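Local coordinates for protein Avidin/streptavidin (Shewanella denitrificans, PDB 3SZJ) that binds biotin in the mouth of an eight-stranded antiparallel beta barrel and is probably a bacterial avidin that works as a pair of subunits, at residues 8-13 against 22-27; 62-67 against 75-80; 97-102 against 109-114. All coordinates share one frame; numbering follows the deposited sequence.

Contact 1: 8-13 against 22-27; sequences TAMSAW and YINSIN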
loop_
_atom_site.group_PDB
_atom_site.type_symbol
_atom_site.label_atom_id
_atom_site.label_comp_id
_atom_site.label_asym_id
_atom_site.label_seq_id
_atom_site.Cartn_x
_atom_site.Cartn_y
_atom_site.Cartn_z
ATOM N N THR A 8 8.954 -12.621 8.329
ATOM C CA THR A 8 8.573 -13.972 7.975
ATOM C C THR A 8 7.068 -14.145 8.130
ATOM O O THR A 8 6.407 -13.335 8.793
ATOM C CB THR A 8 9.285 -15.019 8.872
ATOM O OG1 THR A 8 9.014 -14.727 10.250
ATOM C CG2 THR A 8 10.802 -15.008 8.645
ATOM N N ALA A 9 6.534 -15.191 7.503
ATOM C CA ALA A 9 5.122 -15.574 7.663
ATOM C C ALA A 9 4.906 -15.962 9.114
ATOM O O ALA A 9 5.830 -16.465 9.782
ATOM C CB ALA A 9 4.769 -16.744 6.745
ATOM N N MET A 10 3.687 -15.729 9.596
ATOM C CA MET A 10 3.333 -15.905 11.019
ATOM C C MET A 10 4.293 -15.166 11.972
ATOM O O MET A 10 4.977 -15.757 12.832
ATOM C CB MET A 10 3.090 -17.376 11.401
ATOM C CG MET A 10 2.049 -18.086 10.519
ATOM S SD MET A 10 0.395 -17.342 10.365
ATOM C CE MET A 10 -0.296 -17.511 12.020
ATOM N N SER A 11 4.309 -13.845 11.815
ATOM C CA SER A 11 5.008 -12.967 12.751
ATOM C C SER A 11 4.079 -11.838 13.181
ATOM O O SER A 11 3.263 -11.383 12.386
ATOM C CB SER A 11 6.277 -12.400 12.117
ATOM O OG SER A 11 6.017 -11.681 10.917
ATOM N N ALA A 12 4.171 -11.439 14.447
ATOM C CA ALA A 12 3.329 -10.396 15.019
ATOM C C ALA A 12 4.167 -9.211 15.447
ATOM O O ALA A 12 5.286 -9.374 15.923
ATOM C CB ALA A 12 2.556 -10.920 16.213
ATOM N N TRP A 13 3.583 -8.020 15.347
ATOM C CA TRP A 13 4.307 -6.767 15.527
ATOM C C TRP A 13 3.395 -5.754 16.168
ATOM O O TRP A 13 2.246 -5.630 15.742
ATOM C CB TRP A 13 4.771 -6.226 14.166
ATOM C CG TRP A 13 5.452 -7.239 13.314
ATOM C CD1 TRP A 13 4.858 -8.203 12.515
ATOM C CD2 TRP A 13 6.876 -7.447 13.197
ATOM N NE1 TRP A 13 5.831 -8.978 11.912
ATOM C CE2 TRP A 13 7.069 -8.531 12.312
ATOM C CE3 TRP A 13 8.004 -6.802 13.734
ATOM C CZ2 TRP A 13 8.343 -8.991 11.961
ATOM C CZ3 TRP A 13 9.265 -7.279 13.403
ATOM C CH2 TRP A 13 9.421 -8.360 12.517
ATOM N N TYR A 22 -0.535 -8.650 12.266
ATOM C CA TYR A 22 -0.265 -10.083 12.157
ATOM C C TYR A 22 0.050 -10.379 10.703
ATOM O O TYR A 22 -0.824 -10.251 9.839
ATOM C CB TYR A 22 -1.487 -10.924 12.571
ATOM C CG TYR A 22 -1.864 -10.821 14.023
ATOM C CD1 TYR A 22 -3.006 -10.136 14.425
ATOM C CD2 TYR A 22 -1.092 -11.455 14.992
ATOM C CE1 TYR A 22 -3.350 -10.063 15.776
ATOM C CE2 TYR A 22 -1.423 -11.393 16.320
ATOM C CZ TYR A 22 -2.537 -10.696 16.714
ATOM O OH TYR A 22 -2.857 -10.659 18.062
ATOM N N ILE A 23 1.302 -10.752 10.416
ATOM C CA ILE A 23 1.627 -11.223 9.085
ATOM C C ILE A 23 1.351 -12.721 9.046
ATOM O O ILE A 23 2.035 -13.517 9.736
ATOM C CB ILE A 23 3.101 -10.927 8.737
ATOM C CG1 ILE A 23 3.400 -9.419 8.853
ATOM C CG2 ILE A 23 3.402 -11.458 7.321
ATOM C CD1 ILE A 23 4.864 -9.000 8.467
ATOM N N ASN A 24 0.330 -13.097 8.274
ATOM C CA ASN A 24 -0.059 -14.508 8.196
ATOM C C ASN A 24 0.627 -15.336 7.133
ATOM O O ASN A 24 0.896 -16.517 7.357
ATOM C CB ASN A 24 -1.578 -14.708 8.042
ATOM C CG ASN A 24 -2.366 -14.311 9.277
ATOM O OD1 ASN A 24 -1.930 -14.517 10.421
ATOM N ND2 ASN A 24 -3.550 -13.760 9.053
ATOM N N SER A 25 0.853 -14.751 5.965
ATOM C CA SER A 25 1.484 -15.480 4.887
ATOM C C SER A 25 2.411 -14.550 4.106
ATOM O O SER A 25 2.138 -13.359 3.995
ATOM C CB SER A 25 0.433 -16.077 3.960
ATOM O OG SER A 25 -0.232 -15.066 3.233
ATOM N N ILE A 26 3.533 -15.084 3.637
ATOM C CA ILE A 26 4.358 -14.434 2.619
ATOM C C ILE A 26 4.715 -15.540 1.653
ATOM O O ILE A 26 5.335 -16.550 2.043
ATOM C CB ILE A 26 5.650 -13.843 3.176
ATOM C CG1 ILE A 26 5.360 -12.811 4.253
ATOM C CG2 ILE A 26 6.456 -13.170 2.049
ATOM C CD1 ILE A 26 6.601 -12.331 5.002
ATOM N N ASN A 27 4.309 -15.385 0.411
ATOM C CA ASN A 27 4.617 -16.422 -0.557
ATOM C C ASN A 27 6.026 -16.236 -1.134
ATOM O O ASN A 27 6.735 -15.289 -0.767
ATOM C CB ASN A 27 3.518 -16.524 -1.612
ATOM C CG ASN A 27 3.513 -15.373 -2.573
ATOM O OD1 ASN A 27 4.464 -14.584 -2.636
ATOM N ND2 ASN A 27 2.438 -15.256 -3.333
#
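S11 and I23 form a hydrogen-bonded pair where strands 11-15 and 20-26 make the first hairpin of the avidin barrel. I23 N gives its hydrogen to S11 O at 2.9 Å, and S11 N answers to I23 O at 3.1 Å. M10 and S11 both face I23, which makes this a G1 beta bulge; M10 supplies its left-handed residue, with phi at 52°. M10 N also comes within 2.8 Å of I23 O.

The hydroxyl of S11 ties three residues together. With chi1 at 58° it lies between its own backbone N and carbonyl carbon, and from there OG donates to T8 O at 2.7 Å while accepting the indole N-H of W13 from NE1 at 2.9 Å. The indole nitrogen comes in slightly tilted, with OG 19° out of the ring plane. Replacing S11 by an alanine would probably leave both the indole N-H and T8 O without a mate, with the rotation of W13 left to its packing.

Beside this polar knot, I23 carries the apolar contact on the same face of the sheet: its CD1 reaches the pyrrole end of W13, 3.6 Å from NE1. The other branch, CG2, rests near T8 O. W13 continues the packing toward F117 and Q119 of strand 111-119, joining the hairpin to the last strand of the barrel. On the other face A12 CB meets the ring of Y22 obliquely.

Farther along, N24 and S25 both face T33 in a classic bulge, and S25 OG bonds to T33 OG1. CD1 of I26 packs against the T8-A9 peptide. The bent chain of M10 curls back over N24, where SD lies 3.2 Å from N24 O.

Contact 2: 62-67 against 75-80; sequences SFSTKW and NSITSW. With BTN (biotin), chain C.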
loop_
_atom_site.group_PDB
_atom_site.type_symbol
_atom_site.label_atom_id
_atom_site.label_comp_id
_atom_site.label_asym_id
_atom_site.label_seq_id
_atom_site.Cartn_x
_atom_site.Cartn_y
_atom_site.Cartn_z
ATOM N N SER A 62 5.663 -3.209 2.268
ATOM C CA SER A 62 4.450 -2.386 2.236
ATOM C C SER A 62 3.295 -3.240 2.704
ATOM O O SER A 62 3.261 -4.445 2.436
ATOM C CB SER A 62 4.186 -1.826 0.842
ATOM O OG SER A 62 3.635 -2.790 -0.042
ATOM N N PHE A 63 2.369 -2.623 3.433
ATOM C CA PHE A 63 1.106 -3.317 3.764
ATOM C C PHE A 63 -0.043 -2.313 3.853
ATOM O O PHE A 63 0.168 -1.127 4.133
ATOM C CB PHE A 63 1.246 -4.229 5.014
ATOM C CG PHE A 63 1.638 -3.503 6.291
ATOM C CD1 PHE A 63 2.982 -3.280 6.604
ATOM C CD2 PHE A 63 0.665 -3.058 7.184
ATOM C CE1 PHE A 63 3.330 -2.631 7.795
ATOM C CE2 PHE A 63 1.023 -2.400 8.380
ATOM C CZ PHE A 63 2.351 -2.200 8.675
ATOM N N SER A 64 -1.228 -2.797 3.521
ATOM C CA SER A 64 -2.407 -1.953 3.454
ATOM C C SER A 64 -3.601 -2.681 4.057
ATOM O O SER A 64 -3.773 -3.874 3.831
ATOM C CB SER A 64 -2.716 -1.611 1.985
ATOM O OG SER A 64 -3.764 -0.656 1.859
ATOM N N THR A 65 -4.394 -1.921 4.831
ATOM C CA THR A 65 -5.580 -2.451 5.507
ATOM C C THR A 65 -6.809 -1.693 5.009
ATOM O O THR A 65 -6.790 -0.454 4.919
ATOM C CB THR A 65 -5.465 -2.241 7.017
ATOM O OG1 THR A 65 -5.315 -0.848 7.286
ATOM C CG2 THR A 65 -4.258 -2.984 7.567
ATOM N N LYS A 66 -7.866 -2.436 4.658
ATOM C CA LYS A 66 -9.170 -1.845 4.338
ATOM C C LYS A 66 -10.051 -1.910 5.578
ATOM O O LYS A 66 -10.280 -2.996 6.126
ATOM C CB LYS A 66 -9.847 -2.575 3.174
ATOM C CG LYS A 66 -11.292 -2.138 2.895
ATOM C CD LYS A 66 -11.853 -2.792 1.630
ATOM C CE LYS A 66 -13.324 -2.492 1.492
ATOM N NZ LYS A 66 -13.825 -2.979 0.171
ATOM N N TRP A 67 -10.556 -0.755 5.992
ATOM C CA TRP A 67 -11.242 -0.661 7.290
ATOM C C TRP A 67 -12.736 -1.022 7.168
ATOM O O TRP A 67 -13.636 -0.210 7.442
ATOM C CB TRP A 67 -11.023 0.733 7.909
ATOM C CG TRP A 67 -9.559 1.030 8.161
ATOM C CD1 TRP A 67 -8.742 1.897 7.442
ATOM C CD2 TRP A 67 -8.731 0.478 9.201
ATOM N NE1 TRP A 67 -7.472 1.876 7.956
ATOM C CE2 TRP A 67 -7.437 1.040 9.046
ATOM C CE3 TRP A 67 -8.956 -0.419 10.254
ATOM C CZ2 TRP A 67 -6.372 0.716 9.895
ATOM C CZ3 TRP A 67 -7.899 -0.743 11.089
ATOM C CH2 TRP A 67 -6.625 -0.177 10.905
ATOM N N ASN A 75 -14.843 3.351 6.378
ATOM C CA ASN A 75 -14.937 4.005 5.051
ATOM C C ASN A 75 -13.568 4.479 4.527
ATOM O O ASN A 75 -13.474 5.487 3.820
ATOM C CB ASN A 75 -15.896 5.224 5.172
ATOM C CG ASN A 75 -16.881 5.331 4.019
ATOM O OD1 ASN A 75 -17.114 4.379 3.275
ATOM N ND2 ASN A 75 -17.500 6.498 3.895
ATOM N N SER A 76 -12.513 3.722 4.818
ATOM C CA SER A 76 -11.158 4.198 4.566
ATOM C C SER A 76 -10.189 3.051 4.361
ATOM O O SER A 76 -10.519 1.899 4.629
ATOM C CB SER A 76 -10.678 5.051 5.745
ATOM O OG SER A 76 -11.610 6.072 6.047
ATOM N N ILE A 77 -8.989 3.403 3.877
ATOM C CA ILE A 77 -7.889 2.458 3.629
ATOM C C ILE A 77 -6.576 3.085 4.113
ATOM O O ILE A 77 -6.285 4.239 3.787
ATOM C CB ILE A 77 -7.734 2.148 2.116
ATOM C CG1 ILE A 77 -9.007 1.560 1.509
ATOM C CG2 ILE A 77 -6.561 1.189 1.867
ATOM C CD1 ILE A 77 -9.030 1.619 -0.007
ATOM N N THR A 78 -5.795 2.354 4.924
ATOM C CA THR A 78 -4.439 2.818 5.289
ATOM C C THR A 78 -3.382 2.003 4.553
ATOM O O THR A 78 -3.538 0.794 4.381
ATOM C CB THR A 78 -4.209 2.729 6.805
ATOM O OG1 THR A 78 -5.225 3.509 7.432
ATOM C CG2 THR A 78 -2.830 3.320 7.188
ATOM N N SER A 79 -2.340 2.702 4.097
ATOM C CA SER A 79 -1.178 2.096 3.465
ATOM C C SER A 79 0.068 2.473 4.260
ATOM O O SER A 79 0.287 3.647 4.531
ATOM C CB SER A 79 -1.055 2.637 2.037
ATOM O OG SER A 79 0.107 2.177 1.381
ATOM N N TRP A 80 0.875 1.475 4.608
ATOM C CA TRP A 80 2.166 1.698 5.251
ATOM C C TRP A 80 3.292 1.311 4.292
ATOM O O TRP A 80 3.207 0.283 3.585
ATOM C CB TRP A 80 2.309 0.805 6.483
ATOM C CG TRP A 80 1.455 1.111 7.716
ATOM C CD1 TRP A 80 1.858 1.769 8.858
ATOM C CD2 TRP A 80 0.082 0.716 7.941
ATOM N NE1 TRP A 80 0.814 1.806 9.783
ATOM C CE2 TRP A 80 -0.277 1.163 9.242
ATOM C CE3 TRP A 80 -0.869 -0.002 7.175
ATOM C CZ2 TRP A 80 -1.546 0.907 9.790
ATOM C CZ3 TRP A 80 -2.137 -0.231 7.713
ATOM C CH2 TRP A 80 -2.461 0.211 9.007
HETATM C C11 BTN C . -10.070 5.089 10.577
HETATM O O11 BTN C . -10.084 5.793 11.608
HETATM O O12 BTN C . -10.309 5.612 9.473
HETATM C C10 BTN C . -9.766 3.618 10.650
HETATM C C9 BTN C . -8.633 3.318 11.650
HETATM C C8 BTN C . -7.307 3.951 11.253
HETATM C C7 BTN C . -6.172 3.653 12.238
HETATM C C2 BTN C . -4.848 4.305 11.802
HETATM S S1 BTN C . -4.042 3.462 10.591
HETATM C C6 BTN C . -2.569 4.477 10.875
HETATM C C5 BTN C . -2.425 4.647 12.360
HETATM N N1 BTN C . -1.703 3.566 12.988
HETATM C C3 BTN C . -2.523 2.880 13.790
HETATM O O3 BTN C . -2.173 1.709 14.446
HETATM N N2 BTN C . -3.741 3.419 13.895
HETATM C C4 BTN C . -3.839 4.512 12.930
#
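F63 and W80 lie with their rings almost parallel, planes at 17°, but slid so far apart that they barely overlap. The phenyl rim does the touching: F63 CE2 sits over one face of the indole, 3.3 Å from W80 CE3, while W80 CB comes over the phenyl face as a CH-pi contact. On the opposite indole face lies the methyl CG2 of T78, so W80 is clasped between a residue of the neighbouring strand and one of its own. The edge of W80 takes W67, whose CZ2 is 4.0 Å from W80 CH2. W80 NE1 bonds to D115 OD2, the oxygen that also holds biotin.

W67 turns one face to the ligand: C9 of the biotin side chain lies above the ring centre, and C10 is 3.6 Å from W67 CG. At its edge, nearly in the ring plane, NE1 donates to T78 OG1 at 2.8 Å and 163°. This bond helps fix the rotation of the indole and holds the threonine oxygen 3.4 Å from biotin S1.

Behind the pocket, the strands pair through F63 with W80 and T65 with T78. T78 O takes two donors, T65 N at 2.9 Å and the hydroxyl of S64, whose OG approaches from above the carbonyl plane, also at 2.9 Å. With chi1 at -173°, S64 OG stands beside its own carbonyl carbon on the face opposite the pocket, where it also bonds to S62 OG of the second subunit. K66 leaves the same face to reach V56 O and Q29 O of that subunit.

One sheet thus has a ligand face and a subunit face, and W67, W80 and T78 form part of the biotin pocket of the avidin barrel, which W97 and hydrogen bonds to Y36, S19, N15, N38 and D115 complete.

Contact 3: 97-102 against 109-114; sequences WQLVVN and QILKGQ. With BTN (biotin), chain C.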
loop_
_atom_site.group_PDB
_atom_site.type_symbol
_atom_site.label_atom_id
_atom_site.label_comp_id
_atom_site.label_asym_id
_atom_site.label_seq_id
_atom_site.Cartn_x
_atom_site.Cartn_y
_atom_site.Cartn_z
ATOM N N TRP A 97 2.872 6.110 7.072
ATOM C CA TRP A 97 1.545 5.694 6.570
ATOM C C TRP A 97 0.721 6.824 5.961
ATOM O O TRP A 97 0.945 8.010 6.252
ATOM C CB TRP A 97 0.707 4.985 7.635
ATOM C CG TRP A 97 0.494 5.725 8.944
ATOM C CD1 TRP A 97 1.215 5.581 10.092
ATOM C CD2 TRP A 97 -0.519 6.706 9.218
ATOM N NE1 TRP A 97 0.731 6.441 11.062
ATOM C CE2 TRP A 97 -0.342 7.132 10.557
ATOM C CE3 TRP A 97 -1.570 7.256 8.457
ATOM C CZ2 TRP A 97 -1.183 8.090 11.165
ATOM C CZ3 TRP A 97 -2.385 8.207 9.040
ATOM C CH2 TRP A 97 -2.186 8.622 10.393
ATOM N N GLN A 98 -0.266 6.424 5.143
ATOM C CA GLN A 98 -1.209 7.319 4.495
ATOM C C GLN A 98 -2.592 6.700 4.650
ATOM O O GLN A 98 -2.756 5.502 4.427
ATOM C CB GLN A 98 -0.873 7.456 2.999
ATOM C CG GLN A 98 0.496 8.050 2.746
ATOM C CD GLN A 98 0.748 8.393 1.274
ATOM O OE1 GLN A 98 0.389 7.634 0.370
ATOM N NE2 GLN A 98 1.439 9.490 1.051
ATOM N N LEU A 99 -3.592 7.525 4.979
ATOM C CA LEU A 99 -4.963 7.061 5.177
ATOM C C LEU A 99 -5.862 7.864 4.240
ATOM O O LEU A 99 -5.890 9.087 4.321
ATOM C CB LEU A 99 -5.355 7.260 6.656
ATOM C CG LEU A 99 -6.762 7.076 7.250
ATOM C CD1 LEU A 99 -7.436 5.779 6.873
ATOM C CD2 LEU A 99 -6.683 7.174 8.774
ATOM N N VAL A 100 -6.564 7.165 3.347
ATOM C CA VAL A 100 -7.462 7.812 2.387
ATOM C C VAL A 100 -8.915 7.389 2.653
ATOM O O VAL A 100 -9.184 6.221 2.929
ATOM C CB VAL A 100 -7.067 7.526 0.896
ATOM C CG1 VAL A 100 -7.079 6.017 0.567
ATOM C CG2 VAL A 100 -7.944 8.370 -0.081
ATOM N N VAL A 101 -9.825 8.351 2.546
ATOM C CA VAL A 101 -11.227 8.147 2.894
ATOM C C VAL A 101 -12.112 8.130 1.641
ATOM O O VAL A 101 -11.960 8.961 0.736
ATOM C CB VAL A 101 -11.717 9.240 3.872
ATOM C CG1 VAL A 101 -13.133 8.940 4.337
ATOM C CG2 VAL A 101 -10.776 9.343 5.093
ATOM N N ASN A 102 -13.033 7.169 1.596
ATOM C CA ASN A 102 -14.084 7.126 0.560
ATOM C C ASN A 102 -14.745 8.498 0.407
ATOM O O ASN A 102 -15.074 9.149 1.408
ATOM C CB ASN A 102 -15.100 6.067 0.999
ATOM C CG ASN A 102 -16.189 5.776 -0.022
ATOM O OD1 ASN A 102 -16.138 6.217 -1.162
ATOM N ND2 ASN A 102 -17.195 4.998 0.403
ATOM N N GLN A 109 -6.778 15.893 1.993
ATOM C CA GLN A 109 -7.632 15.096 2.879
ATOM C C GLN A 109 -7.033 13.738 3.250
ATOM O O GLN A 109 -7.593 13.012 4.077
ATOM C CB GLN A 109 -9.010 14.897 2.254
ATOM C CG GLN A 109 -9.741 16.218 2.042
ATOM C CD GLN A 109 -10.819 16.127 0.992
ATOM O OE1 GLN A 109 -11.026 15.076 0.375
ATOM N NE2 GLN A 109 -11.522 17.237 0.778
ATOM N N ILE A 110 -5.906 13.383 2.635
ATOM C CA ILE A 110 -5.210 12.145 2.974
ATOM C C ILE A 110 -4.373 12.387 4.236
ATOM O O ILE A 110 -3.550 13.304 4.275
ATOM C CB ILE A 110 -4.352 11.664 1.800
ATOM C CG1 ILE A 110 -5.258 11.345 0.593
ATOM C CG2 ILE A 110 -3.491 10.436 2.204
ATOM C CD1 ILE A 110 -4.481 11.027 -0.701
ATOM N N LEU A 111 -4.634 11.592 5.278
ATOM C CA LEU A 111 -3.917 11.726 6.549
ATOM C C LEU A 111 -2.571 10.996 6.492
ATOM O O LEU A 111 -2.421 9.992 5.777
ATOM C CB LEU A 111 -4.767 11.177 7.711
ATOM C CG LEU A 111 -6.198 11.709 7.858
ATOM C CD1 LEU A 111 -6.936 11.074 9.051
ATOM C CD2 LEU A 111 -6.188 13.225 7.981
ATOM N N LYS A 112 -1.590 11.498 7.231
ATOM C CA LYS A 112 -0.235 10.935 7.184
ATOM C C LYS A 112 0.340 10.823 8.592
ATOM O O LYS A 112 0.033 11.657 9.469
ATOM C CB LYS A 112 0.718 11.810 6.344
ATOM C CG LYS A 112 0.378 11.938 4.868
ATOM C CD LYS A 112 1.481 12.731 4.175
ATOM C CE LYS A 112 1.303 12.783 2.669
ATOM N NZ LYS A 112 2.318 13.734 2.075
ATOM N N GLY A 113 1.204 9.835 8.794
ATOM C CA GLY A 113 1.886 9.672 10.085
ATOM C C GLY A 113 2.994 8.649 10.035
ATOM O O GLY A 113 3.328 8.146 8.965
ATOM N N GLN A 114 3.593 8.406 11.205
ATOM C CA GLN A 114 4.715 7.490 11.346
ATOM C C GLN A 114 4.326 6.431 12.390
ATOM O O GLN A 114 3.744 6.766 13.439
ATOM C CB GLN A 114 5.980 8.264 11.795
ATOM C CG GLN A 114 7.150 7.355 12.159
ATOM C CD GLN A 114 8.372 8.113 12.665
ATOM O OE1 GLN A 114 8.277 9.236 13.203
ATOM N NE2 GLN A 114 9.533 7.499 12.491
HETATM C C11 BTN C . -10.070 5.089 10.577
HETATM O O11 BTN C . -10.084 5.793 11.608
HETATM O O12 BTN C . -10.309 5.612 9.473
HETATM C C10 BTN C . -9.766 3.618 10.650
HETATM C C9 BTN C . -8.633 3.318 11.650
HETATM C C8 BTN C . -7.307 3.951 11.253
HETATM C C7 BTN C . -6.172 3.653 12.238
HETATM C C2 BTN C . -4.848 4.305 11.802
HETATM S S1 BTN C . -4.042 3.462 10.591
HETATM C C6 BTN C . -2.569 4.477 10.875
HETATM C C5 BTN C . -2.425 4.647 12.360
HETATM N N1 BTN C . -1.703 3.566 12.988
HETATM C C3 BTN C . -2.523 2.880 13.790
HETATM O O3 BTN C . -2.173 1.709 14.446
HETATM N N2 BTN C . -3.741 3.419 13.895
HETATM C C4 BTN C . -3.839 4.512 12.930
HETATM O O HOH W 1 -8.743 10.979 2.376
#
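W97 and G113 pair through their backbones, W97 N donating to G113 O at 2.8 Å and G113 N returning to W97 O at 3.1 Å. L99 and L111 repeat the exchange two residues on, which fastens strand 91-101 antiparallel to strand 111-119. Where the pairing ends, a water bridges instead: V101 N donates to it at 2.8 Å, and it makes a weak bond to Q109 O.

The indole of W97 is held on both faces. With chi1 at 55°, CG falls between the backbone N and the carbonyl carbon, and the indole folds across the neighbouring strand. On one face lies the backbone of K112 and G113, with G113 CA 3.7 Å from the centroid of the five-membered ring in a CH-pi contact; on the other lies biotin, its C6 3.5 Å from W97 CD2.

Apolar contacts flank this core. L111 CB meets the six-membered rim at W97 CZ3, 4.0 Å away. Past the last paired residues, V100 CG2 runs beside I110 CG1, both side chains pointing the same way, close to G82 and S81 of the second subunit.

The glycine explains the fit. A CB on G113 would fall 2.4 Å from W97 CZ2, a clash, so the bare backbone lets the indole lie flat and present its second face to the thioether ring of biotin.

How the contacts relate
All three contacts are hairpins of one eight-stranded antiparallel barrel, whose strands follow in chain order, and they close in series: contact 1, then contact 2, then contact 3. Contacts 2 and 3 have centres about 9 Å apart and touch, since strands 73-86 and 91-101 are neighbours; S79 N to Q98 O is a probable hydrogen bond between them. Both meet biotin and the second subunit, so these strands carry the ligand on their inner face and the second subunit on their outer one. Contact 1 lies about 17 Å from contact 2 and 24 Å from contact 3, centre to centre, yet strands 11-15 and 111-119 pair to close the barrel, joining first hairpin to last.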